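Local coordinates for protein serine acetyltransferase 1, putative (Entamoeba histolytica, PDB 7BW9) that probably catalyses the transfer of an acetyl group to the hydroxyl of serine, a step of cysteine biosynthesis, and binds cysteine, at residues Thr170-His175 against Ala190-Trp195. Residues are numbered along the deposited sequence; the frame is centred on the assembly and turned at random.
Sequences TSIGNH and AVIGNW
Ser171 and Ile172 pair in parallel register with Val191 and Ile192, the end-to-end directions of the two segments differing by only 2°. Three backbone hydrogen bonds join the strands: Ser171 N to Ala190 O, Ile192 N to Ser171 O and Gly173 N to Ile192 O. Ile172 and Ile192 lie side by side on one face, CG1 of Ile172 3.9 Å from CD1 of Ile192, and Ile186 also packs on Ile192 there; Ser171 and Val191 occupy the other face.

Beyond the strands, at the turn of the coil, residues at equivalent positions stack: Asn174 on Asn194, His175 on Trp195. The amide planes of Asn174 and Asn194 are 10° apart, and Asn194 CG, anti to its own carbonyl carbon (chi1 -54°), puts OD1 3.0 Å from Asn174 N, which donates to it. Trp195 N then donates to Asn174 O at 3.0 Å, and a water that donates to both Asn174 O and Gly193 O also bridges the two segments. The His175 ring forms an offset stack with the five-membered ring of Trp195, centroids 4.2 Å apart; His175 CB lies over the indole face, 3.6 Å from the centroid of its five-membered ring, a CH-pi contact. Phe229 meets Trp195 with nearly parallel planes and extends the pile by another coil.

This stacking of equivalent positions, repeated from coil to coil, is characteristic of the left-handed beta-helix of hexapeptide-repeat transferases. The imidazole's rotation is fixed at both nitrogens: ND1 donates to Asn174 OD1 at 2.8 Å, with the oxygen in the ring plane, and NE2 bonds Asn305 OD1 of a second subunit. ND1 would then be protonated, and perhaps NE2 too if that Asn305 amide is correctly oriented; the stack joining two coils also reaches a subunit interface.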
ATOM      1  N   THR A 170     -11.504   0.855  16.662  1.00 17.43           N
ATOM      2  CA  THR A 170     -12.601   0.160  15.994  1.00 14.94           C
ATOM      3  C   THR A 170     -13.013  -1.095  16.767  1.00 17.32           C
ATOM      4  O   THR A 170     -12.165  -1.863  17.218  1.00 14.96           O
ATOM      5  CB  THR A 170     -12.182  -0.211  14.571  1.00 14.51           C
ATOM      6  OG1 THR A 170     -11.746   0.964  13.880  1.00 13.51           O
ATOM      7  CG2 THR A 170     -13.328  -0.833  13.817  1.00 15.50           C
ATOM      8  N   SER A 171     -14.324  -1.284  16.928  1.00 14.73           N
ATOM      9  CA  SER A 171     -14.906  -2.462  17.562  1.00 19.60           C
ATOM     10  C   SER A 171     -15.401  -3.425  16.484  1.00 20.64           C
ATOM     11  O   SER A 171     -16.273  -3.064  15.679  1.00 16.39           O
ATOM     12  CB  SER A 171     -16.065  -2.052  18.474  1.00 21.38           C
ATOM     13  OG  SER A 171     -16.632  -3.188  19.086  1.00 28.74           O
ATOM     14  N   ILE A 172     -14.867  -4.644  16.475  1.00 13.77           N
ATOM     15  CA  ILE A 172     -15.113  -5.591  15.392  1.00 19.29           C
ATOM     16  C   ILE A 172     -15.505  -6.943  15.968  1.00 18.66           C
ATOM     17  O   ILE A 172     -14.758  -7.520  16.762  1.00 21.77           O
ATOM     18  CB  ILE A 172     -13.872  -5.735  14.486  1.00 18.92           C
ATOM     19  CG1 ILE A 172     -13.515  -4.370  13.886  1.00 17.84           C
ATOM     20  CG2 ILE A 172     -14.119  -6.819  13.410  1.00 18.12           C
ATOM     21  CD1 ILE A 172     -12.239  -4.362  13.038  1.00 18.80           C
ATOM     22  N   GLY A 173     -16.644  -7.471  15.526  1.00 16.68           N
ATOM     23  CA  GLY A 173     -17.099  -8.775  15.959  1.00 18.58           C
ATOM     24  C   GLY A 173     -16.363  -9.909  15.268  1.00 18.05           C
ATOM     25  O   GLY A 173     -15.342  -9.727  14.601  1.00 15.53           O
ATOM     26  N   ASN A 174     -16.924 -11.104  15.407  1.00 13.92           N
ATOM     27  CA  ASN A 174     -16.206 -12.296  14.994  1.00 17.55           C
ATOM     28  C   ASN A 174     -16.503 -12.657  13.538  1.00 15.34           C
ATOM     29  O   ASN A 174     -17.448 -12.155  12.918  1.00 15.03           O
ATOM     30  CB  ASN A 174     -16.525 -13.472  15.932  1.00 17.26           C
ATOM     31  CG  ASN A 174     -18.005 -13.799  16.001  1.00 20.42           C
ATOM     32  OD1 ASN A 174     -18.621 -14.184  15.007  1.00 18.54           O
ATOM     33  ND2 ASN A 174     -18.570 -13.696  17.190  1.00 22.07           N
ATOM     34  N   HIS A 175     -15.654 -13.530  12.994  1.00 10.29           N
ATOM     35  CA  HIS A 175     -15.759 -14.004  11.612  1.00 16.05           C
ATOM     36  C   HIS A 175     -15.720 -12.849  10.615  1.00 18.69           C
ATOM     37  O   HIS A 175     -16.481 -12.819   9.645  1.00 16.37           O
ATOM     38  CB  HIS A 175     -17.023 -14.846  11.398  1.00 15.56           C
ATOM     39  CG  HIS A 175     -17.046 -16.127  12.183  1.00 20.19           C
ATOM     40  ND1 HIS A 175     -17.616 -16.226  13.437  1.00 20.08           N
ATOM     41  CD2 HIS A 175     -16.605 -17.371  11.875  1.00 15.60           C
ATOM     42  CE1 HIS A 175     -17.525 -17.472  13.866  1.00 16.97           C
ATOM     43  NE2 HIS A 175     -16.907 -18.183  12.940  1.00 19.16           N
ATOM     44  N   ALA A 190     -16.065   3.378  14.667  1.00 15.85           N
ATOM     45  CA  ALA A 190     -16.907   2.459  13.928  1.00 13.91           C
ATOM     46  C   ALA A 190     -17.074   1.151  14.687  1.00 14.12           C
ATOM     47  O   ALA A 190     -16.207   0.735  15.466  1.00 14.94           O
ATOM     48  CB  ALA A 190     -16.327   2.188  12.541  1.00 15.00           C
ATOM     49  N   VAL A 191     -18.207   0.499  14.438  1.00 13.49           N
ATOM     50  CA  VAL A 191     -18.577  -0.767  15.059  1.00 20.25           C
ATOM     51  C   VAL A 191     -19.030  -1.718  13.959  1.00 19.69           C
ATOM     52  O   VAL A 191     -19.863  -1.356  13.123  1.00 17.70           O
ATOM     53  CB  VAL A 191     -19.697  -0.593  16.107  1.00 20.97           C
ATOM     54  CG1 VAL A 191     -20.104  -1.947  16.679  1.00 17.61           C
ATOM     55  CG2 VAL A 191     -19.253   0.364  17.215  1.00 14.93           C
ATOM     56  N   ILE A 192     -18.496  -2.931  13.974  1.00 14.61           N
ATOM     57  CA  ILE A 192     -18.764  -3.933  12.956  1.00 17.58           C
ATOM     58  C   ILE A 192     -19.250  -5.183  13.662  1.00 23.91           C
ATOM     59  O   ILE A 192     -18.610  -5.637  14.617  1.00 17.23           O
ATOM     60  CB  ILE A 192     -17.503  -4.245  12.128  1.00 19.68           C
ATOM     61  CG1 ILE A 192     -17.066  -3.028  11.294  1.00 21.71           C
ATOM     62  CG2 ILE A 192     -17.730  -5.481  11.253  1.00 16.43           C
ATOM     63  CD1 ILE A 192     -15.595  -3.139  10.816  1.00 16.07           C
ATOM     64  N   GLY A 193     -20.367  -5.742  13.190  1.00 19.32           N
ATOM     65  CA  GLY A 193     -20.931  -6.950  13.765  1.00 20.59           C
ATOM     66  C   GLY A 193     -20.218  -8.216  13.327  1.00 20.72           C
ATOM     67  O   GLY A 193     -19.034  -8.199  12.978  1.00 17.23           O
ATOM     68  N   ASN A 194     -20.955  -9.333  13.332  1.00 18.85           N
ATOM     69  CA  ASN A 194     -20.402 -10.651  13.039  1.00 17.30           C
ATOM     70  C   ASN A 194     -20.642 -11.038  11.582  1.00 19.42           C
ATOM     71  O   ASN A 194     -21.618 -10.614  10.955  1.00 13.66           O
ATOM     72  CB  ASN A 194     -21.013 -11.720  13.953  1.00 16.95           C
ATOM     73  CG  ASN A 194     -20.878 -11.379  15.435  1.00 19.46           C
ATOM     74  OD1 ASN A 194     -19.865 -10.833  15.877  1.00 17.05           O
ATOM     75  ND2 ASN A 194     -21.922 -11.675  16.202  1.00 21.67           N
ATOM     76  N   TRP A 195     -19.728 -11.855  11.052  1.00 15.80           N
ATOM     77  CA  TRP A 195     -19.823 -12.388   9.693  1.00 17.26           C
ATOM     78  C   TRP A 195     -19.903 -11.283   8.644  1.00 17.44           C
ATOM     79  O   TRP A 195     -20.595 -11.420   7.639  1.00 17.85           O
ATOM     80  CB  TRP A 195     -21.016 -13.356   9.559  1.00 16.07           C
ATOM     81  CG  TRP A 195     -20.635 -14.729  10.016  1.00 20.52           C
ATOM     82  CD1 TRP A 195     -20.933 -15.301  11.207  1.00 20.47           C
ATOM     83  CD2 TRP A 195     -19.830 -15.679   9.304  1.00 19.70           C
ATOM     84  NE1 TRP A 195     -20.380 -16.555  11.285  1.00 21.57           N
ATOM     85  CE2 TRP A 195     -19.696 -16.813  10.131  1.00 18.38           C
ATOM     86  CE3 TRP A 195     -19.201 -15.679   8.050  1.00 20.10           C
ATOM     87  CZ2 TRP A 195     -18.983 -17.942   9.741  1.00 20.09           C
ATOM     88  CZ3 TRP A 195     -18.481 -16.797   7.667  1.00 19.88           C
ATOM     89  CH2 TRP A 195     -18.380 -17.915   8.509  1.00 18.35           C
TER
HETATM   90  O   HOH W   1     -18.640  -5.348  17.393  1.00 29.53           O
HETATM   91  O   HOH W   2     -17.446  -9.695  11.159  1.00 12.76           O